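Putative cytochrome P450 120 (Synechocystis sp., PDB 2VE3) binds heme and retinoic acid and probably acts as a cytochrome P450 monooxygenase, inserting oxygen into organic substrates. Local coordinates at residues A[199-211]-A[241-253]. Residues are numbered along the deposited sequence; the frame is centred on the assembly and turned at random.
Sequences ARALLLAELEKII and LPELKDQILLLLF. With HEM (protoporphyrin IX containing Fe), chain C; REA (retinoic acid), chain D.
Arg200 reaches across to Asp246 end-on, NH1 and NH2 both donating to OD1. The NH2 bond (3.0 Å to Asp246 OD1) uses the syn lone pair, whereas NH1 approaches OD1 from above the carboxylate plane, the two flat groups being turned 53° apart. Leu204 CD1 lies over one guanidinium face, 3.5 Å above its plane, and Asp246 OD2 accepts a hydrogen bond from the backbone N of Asn91. Without the guanidinium, as with an alanine here, the Asp246 carboxylate would probably lose its countercharge across the helices and Leu249 CD2 the cover of NH1. A second salt bridge joins Lys245 NZ to Glu208 OE1 at 2.7 Å, on the anti lone pair; a bend at chi3 brings the amine there, while CB of Lys245 touches Leu204 CD2 and its CG touches Ile211 CD1. Leu241 CD2 packs against the Glu208 carboxylate, 3.5 Å from CD. Beside the ion pairs three knobs fill holes: Leu207 among Lys245, Ile248, Leu249 and Leu252; Ile211 among Leu241, Leu244, Lys245 and Ile248, its CD1 3.6 Å from Ile248 CD1; and Leu249 among Arg200, Leu203, Leu204 and Leu207. The chi1 of Leu249 (-176°) swings its isobutyl group away from the backbone N, turning CD1 to Leu203 CD1 and CD2 to Arg200 NH1. The axes cross at 111°, 9.7 Å apart. This packs helix 192-215 on the N-terminal half of helix 241-272, the long helix of the P450 fold that passes the heme, where Leu250 and Phe253 touch retinoic acid and Leu250 and Leu251 the heme.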
# COMPACT_ATOMS: atom_id res chain seq x y z
N ALA A 199 -13.41 -10.59 -12.67
CA ALA A 199 -12.95 -10.92 -11.31
C ALA A 199 -13.76 -10.12 -10.29
O ALA A 199 -14.27 -10.69 -9.32
CB ALA A 199 -11.46 -10.62 -11.16
N ARG A 200 -13.92 -8.82 -10.53
CA ARG A 200 -14.67 -7.94 -9.61
C ARG A 200 -16.13 -8.39 -9.48
O ARG A 200 -16.67 -8.39 -8.38
CB ARG A 200 -14.58 -6.47 -10.06
CG ARG A 200 -15.84 -5.61 -9.83
CD ARG A 200 -15.57 -4.12 -9.93
NE ARG A 200 -16.74 -3.34 -9.50
CZ ARG A 200 -16.89 -2.78 -8.30
NH1 ARG A 200 -15.93 -2.86 -7.37
NH2 ARG A 200 -18.00 -2.12 -8.04
N ALA A 201 -16.74 -8.77 -10.60
CA ALA A 201 -18.14 -9.23 -10.61
C ALA A 201 -18.29 -10.48 -9.75
O ALA A 201 -19.21 -10.59 -8.94
CB ALA A 201 -18.62 -9.50 -12.03
N LEU A 202 -17.37 -11.43 -9.95
CA LEU A 202 -17.37 -12.67 -9.19
C LEU A 202 -17.12 -12.45 -7.71
O LEU A 202 -17.75 -13.09 -6.87
CB LEU A 202 -16.35 -13.66 -9.77
CG LEU A 202 -16.66 -14.23 -11.17
CD1 LEU A 202 -15.40 -14.86 -11.77
CD2 LEU A 202 -17.80 -15.24 -11.13
N LEU A 203 -16.21 -11.52 -7.38
CA LEU A 203 -15.91 -11.21 -5.99
C LEU A 203 -17.07 -10.51 -5.28
O LEU A 203 -17.35 -10.83 -4.13
CB LEU A 203 -14.64 -10.35 -5.86
CG LEU A 203 -13.30 -11.02 -6.21
CD1 LEU A 203 -12.26 -9.99 -6.57
CD2 LEU A 203 -12.84 -11.92 -5.07
N LEU A 204 -17.72 -9.56 -5.95
CA LEU A 204 -18.85 -8.85 -5.34
C LEU A 204 -20.01 -9.82 -5.06
O LEU A 204 -20.63 -9.76 -4.00
CB LEU A 204 -19.33 -7.70 -6.23
CG LEU A 204 -18.45 -6.46 -6.43
CD1 LEU A 204 -19.08 -5.58 -7.51
CD2 LEU A 204 -18.28 -5.67 -5.15
N ALA A 205 -20.26 -10.73 -6.00
CA ALA A 205 -21.33 -11.72 -5.86
C ALA A 205 -21.10 -12.60 -4.64
O ALA A 205 -22.04 -12.94 -3.94
CB ALA A 205 -21.47 -12.56 -7.14
N GLU A 206 -19.84 -12.95 -4.38
CA GLU A 206 -19.45 -13.69 -3.18
C GLU A 206 -19.55 -12.88 -1.90
O GLU A 206 -20.01 -13.38 -0.88
CB GLU A 206 -18.02 -14.22 -3.30
CG GLU A 206 -17.89 -15.38 -4.25
CD GLU A 206 -18.82 -16.52 -3.88
OE1 GLU A 206 -18.55 -17.18 -2.85
OE2 GLU A 206 -19.82 -16.73 -4.61
N LEU A 207 -19.08 -11.64 -1.95
CA LEU A 207 -19.09 -10.77 -0.77
C LEU A 207 -20.54 -10.45 -0.38
O LEU A 207 -20.83 -10.35 0.81
CB LEU A 207 -18.27 -9.49 -0.99
CG LEU A 207 -16.86 -9.49 -1.60
CD1 LEU A 207 -16.31 -8.07 -1.62
CD2 LEU A 207 -15.86 -10.45 -0.92
N GLU A 208 -21.42 -10.30 -1.37
CA GLU A 208 -22.86 -10.18 -1.13
C GLU A 208 -23.37 -11.39 -0.34
O GLU A 208 -24.08 -11.21 0.65
CB GLU A 208 -23.65 -10.01 -2.44
CG GLU A 208 -25.18 -10.00 -2.25
CD GLU A 208 -25.95 -9.29 -3.37
OE1 GLU A 208 -25.36 -8.45 -4.10
OE2 GLU A 208 -27.17 -9.54 -3.49
N LYS A 209 -22.97 -12.60 -0.75
CA LYS A 209 -23.32 -13.83 -0.03
C LYS A 209 -22.78 -13.81 1.40
O LYS A 209 -23.51 -14.09 2.34
CB LYS A 209 -22.82 -15.08 -0.76
CG LYS A 209 -23.60 -15.45 -2.03
CD LYS A 209 -24.71 -16.45 -1.72
CE LYS A 209 -25.61 -16.69 -2.94
NZ LYS A 209 -26.97 -17.20 -2.57
N ILE A 210 -21.49 -13.48 1.53
CA ILE A 210 -20.82 -13.40 2.83
C ILE A 210 -21.52 -12.41 3.75
O ILE A 210 -21.68 -12.68 4.94
CB ILE A 210 -19.33 -13.03 2.68
CG1 ILE A 210 -18.52 -14.19 2.11
CG2 ILE A 210 -18.73 -12.62 4.02
CD1 ILE A 210 -17.23 -13.77 1.49
N ILE A 211 -21.94 -11.26 3.20
CA ILE A 211 -22.64 -10.21 3.98
C ILE A 211 -24.04 -10.66 4.46
O ILE A 211 -24.39 -10.44 5.62
CB ILE A 211 -22.71 -8.86 3.21
CG1 ILE A 211 -21.33 -8.18 3.19
CG2 ILE A 211 -23.73 -7.90 3.82
CD1 ILE A 211 -21.18 -7.12 2.10
N LEU A 241 -25.94 -1.94 0.66
CA LEU A 241 -25.24 -3.14 0.23
C LEU A 241 -24.16 -2.88 -0.83
O LEU A 241 -23.05 -3.35 -0.67
CB LEU A 241 -26.23 -4.23 -0.25
CG LEU A 241 -25.60 -5.50 -0.84
CD1 LEU A 241 -24.90 -6.34 0.24
CD2 LEU A 241 -26.64 -6.33 -1.59
N PRO A 242 -24.49 -2.14 -1.91
CA PRO A 242 -23.43 -1.82 -2.87
C PRO A 242 -22.22 -1.10 -2.25
O PRO A 242 -21.08 -1.37 -2.63
CB PRO A 242 -24.15 -0.93 -3.91
CG PRO A 242 -25.61 -1.41 -3.84
CD PRO A 242 -25.79 -1.60 -2.35
N GLU A 243 -22.47 -0.20 -1.30
CA GLU A 243 -21.38 0.46 -0.57
C GLU A 243 -20.60 -0.48 0.35
O GLU A 243 -19.36 -0.41 0.42
CB GLU A 243 -21.88 1.69 0.20
CG GLU A 243 -20.83 2.23 1.16
CD GLU A 243 -20.89 3.71 1.40
OE1 GLU A 243 -21.95 4.35 1.10
OE2 GLU A 243 -19.86 4.24 1.89
N LEU A 244 -21.33 -1.35 1.05
CA LEU A 244 -20.74 -2.39 1.91
C LEU A 244 -19.76 -3.28 1.15
O LEU A 244 -18.67 -3.58 1.64
CB LEU A 244 -21.83 -3.27 2.51
CG LEU A 244 -22.72 -2.74 3.64
CD1 LEU A 244 -23.89 -3.70 3.94
CD2 LEU A 244 -21.89 -2.50 4.88
N LYS A 245 -20.16 -3.70 -0.05
CA LYS A 245 -19.33 -4.56 -0.87
C LYS A 245 -18.09 -3.85 -1.44
O LYS A 245 -17.01 -4.42 -1.46
CB LYS A 245 -20.16 -5.19 -1.97
CG LYS A 245 -21.41 -5.89 -1.44
CD LYS A 245 -22.05 -6.79 -2.47
CE LYS A 245 -22.48 -6.08 -3.71
NZ LYS A 245 -23.11 -7.07 -4.62
N ASP A 246 -18.27 -2.61 -1.90
CA ASP A 246 -17.15 -1.78 -2.39
C ASP A 246 -16.15 -1.46 -1.28
O ASP A 246 -14.94 -1.43 -1.53
CB ASP A 246 -17.67 -0.47 -3.01
CG ASP A 246 -17.98 -0.60 -4.50
OD1 ASP A 246 -17.93 -1.73 -5.04
OD2 ASP A 246 -18.28 0.44 -5.15
N GLN A 247 -16.65 -1.24 -0.07
CA GLN A 247 -15.79 -0.91 1.08
C GLN A 247 -14.93 -2.09 1.56
O GLN A 247 -13.75 -1.90 1.85
CB GLN A 247 -16.59 -0.27 2.24
CG GLN A 247 -17.29 1.09 1.92
CD GLN A 247 -16.33 2.26 1.67
OE1 GLN A 247 -15.11 2.09 1.51
NE2 GLN A 247 -16.88 3.46 1.65
N ILE A 248 -15.50 -3.30 1.64
CA ILE A 248 -14.69 -4.47 2.02
C ILE A 248 -13.75 -4.87 0.91
O ILE A 248 -12.65 -5.30 1.19
CB ILE A 248 -15.47 -5.74 2.47
CG1 ILE A 248 -16.83 -5.84 1.78
CG2 ILE A 248 -15.53 -5.81 3.99
CD1 ILE A 248 -17.63 -7.14 2.10
N LEU A 249 -14.18 -4.76 -0.34
CA LEU A 249 -13.30 -5.08 -1.45
C LEU A 249 -12.02 -4.21 -1.37
O LEU A 249 -10.93 -4.70 -1.64
CB LEU A 249 -14.00 -4.90 -2.79
CG LEU A 249 -13.31 -5.26 -4.10
CD1 LEU A 249 -13.07 -6.76 -4.21
CD2 LEU A 249 -14.15 -4.78 -5.30
N LEU A 250 -12.18 -2.94 -1.00
CA LEU A 250 -11.05 -2.00 -0.90
C LEU A 250 -10.12 -2.36 0.23
O LEU A 250 -8.91 -2.47 0.03
CB LEU A 250 -11.54 -0.54 -0.77
CG LEU A 250 -10.52 0.57 -0.50
CD1 LEU A 250 -9.47 0.70 -1.60
CD2 LEU A 250 -11.22 1.92 -0.28
N LEU A 251 -10.69 -2.59 1.42
CA LEU A 251 -9.93 -2.99 2.60
C LEU A 251 -9.17 -4.29 2.38
O LEU A 251 -8.02 -4.42 2.80
CB LEU A 251 -10.85 -3.17 3.81
CG LEU A 251 -11.49 -1.96 4.47
CD1 LEU A 251 -12.31 -2.43 5.68
CD2 LEU A 251 -10.44 -0.97 4.88
N LEU A 252 -9.82 -5.27 1.74
CA LEU A 252 -9.14 -6.52 1.37
C LEU A 252 -8.05 -6.31 0.31
O LEU A 252 -7.02 -6.95 0.38
CB LEU A 252 -10.14 -7.57 0.86
CG LEU A 252 -11.20 -8.12 1.80
CD1 LEU A 252 -12.30 -8.74 0.95
CD2 LEU A 252 -10.61 -9.13 2.79
N PHE A 253 -8.28 -5.47 -0.69
CA PHE A 253 -7.22 -5.15 -1.65
C PHE A 253 -6.03 -4.41 -0.97
O PHE A 253 -4.86 -4.83 -1.11
CB PHE A 253 -7.76 -4.39 -2.87
CG PHE A 253 -6.74 -3.52 -3.55
CD1 PHE A 253 -5.58 -4.07 -4.10
CD2 PHE A 253 -6.92 -2.14 -3.62
CE1 PHE A 253 -4.62 -3.25 -4.70
CE2 PHE A 253 -5.98 -1.34 -4.23
CZ PHE A 253 -4.82 -1.89 -4.76
CHA HEM C . -4.63 5.51 1.42
CHB HEM C . -0.11 3.71 1.42
CHC HEM C . -1.65 -0.22 3.83
CHD HEM C . -6.21 1.27 3.34
C1A HEM C . -3.26 5.40 1.21
C2A HEM C . -2.38 6.36 0.57
C3A HEM C . -1.13 5.86 0.59
C4A HEM C . -1.18 4.56 1.22
CMA HEM C . 0.16 6.50 0.03
CAA HEM C . -2.82 7.74 0.02
CBA HEM C . -3.18 7.70 -1.46
CGA HEM C . -3.75 9.06 -1.82
O1A HEM C . -2.98 10.06 -1.72
O2A HEM C . -4.95 9.13 -2.21
C1B HEM C . -0.13 2.51 2.11
C2B HEM C . 1.03 1.71 2.48
C3B HEM C . 0.60 0.62 3.15
C4B HEM C . -0.83 0.71 3.22
CMB HEM C . 2.49 2.09 2.15
CAB HEM C . 1.42 -0.56 3.75
CBB HEM C . 2.64 -0.42 4.30
C1C HEM C . -3.02 -0.16 3.96
C2C HEM C . -3.86 -1.09 4.68
C3C HEM C . -5.13 -0.69 4.55
C4C HEM C . -5.12 0.52 3.72
CMC HEM C . -3.35 -2.32 5.49
CAC HEM C . -6.40 -1.33 5.18
CBC HEM C . -6.93 -2.48 4.75
C1D HEM C . -6.21 2.49 2.71
C2D HEM C . -7.40 3.16 2.23
C3D HEM C . -6.92 4.48 1.62
C4D HEM C . -5.48 4.49 1.82
CMD HEM C . -8.86 2.63 2.32
CAD HEM C . -7.77 5.58 0.96
CBD HEM C . -7.86 6.76 1.93
CGD HEM C . -8.71 7.86 1.35
O1D HEM C . -9.07 8.77 2.13
O2D HEM C . -9.03 7.86 0.12
NA HEM C . -2.50 4.32 1.59
NB HEM C . -1.25 1.86 2.56
NC HEM C . -3.82 0.81 3.38
ND HEM C . -5.10 3.31 2.46
FE HEM C . -3.12 2.67 2.77
C1 REA D . -4.30 2.08 -1.91
C2 REA D . -5.71 2.16 -1.33
C3 REA D . -6.48 3.31 -1.99
C4 REA D . -6.72 2.99 -3.47
C5 REA D . -5.50 2.43 -4.16
C6 REA D . -4.37 2.00 -3.44
C7 REA D . -3.25 1.44 -4.20
C8 REA D . -2.32 2.34 -4.89
C9 REA D . -1.29 1.74 -5.77
C10 REA D . -0.73 2.63 -6.76
C11 REA D . 0.69 2.74 -7.06
C12 REA D . 1.01 3.98 -7.75
C13 REA D . 1.86 4.03 -8.94
C14 REA D . 2.15 5.34 -9.38
C15 REA D . 3.34 5.72 -10.12
C16 REA D . -3.50 3.33 -1.53
C17 REA D . -3.65 0.83 -1.30
C18 REA D . -5.53 2.34 -5.66
C19 REA D . -0.87 0.29 -5.69
C20 REA D . 2.35 2.78 -9.62
O1 REA D . 4.24 4.90 -10.35
O2 REA D . 3.46 6.89 -10.52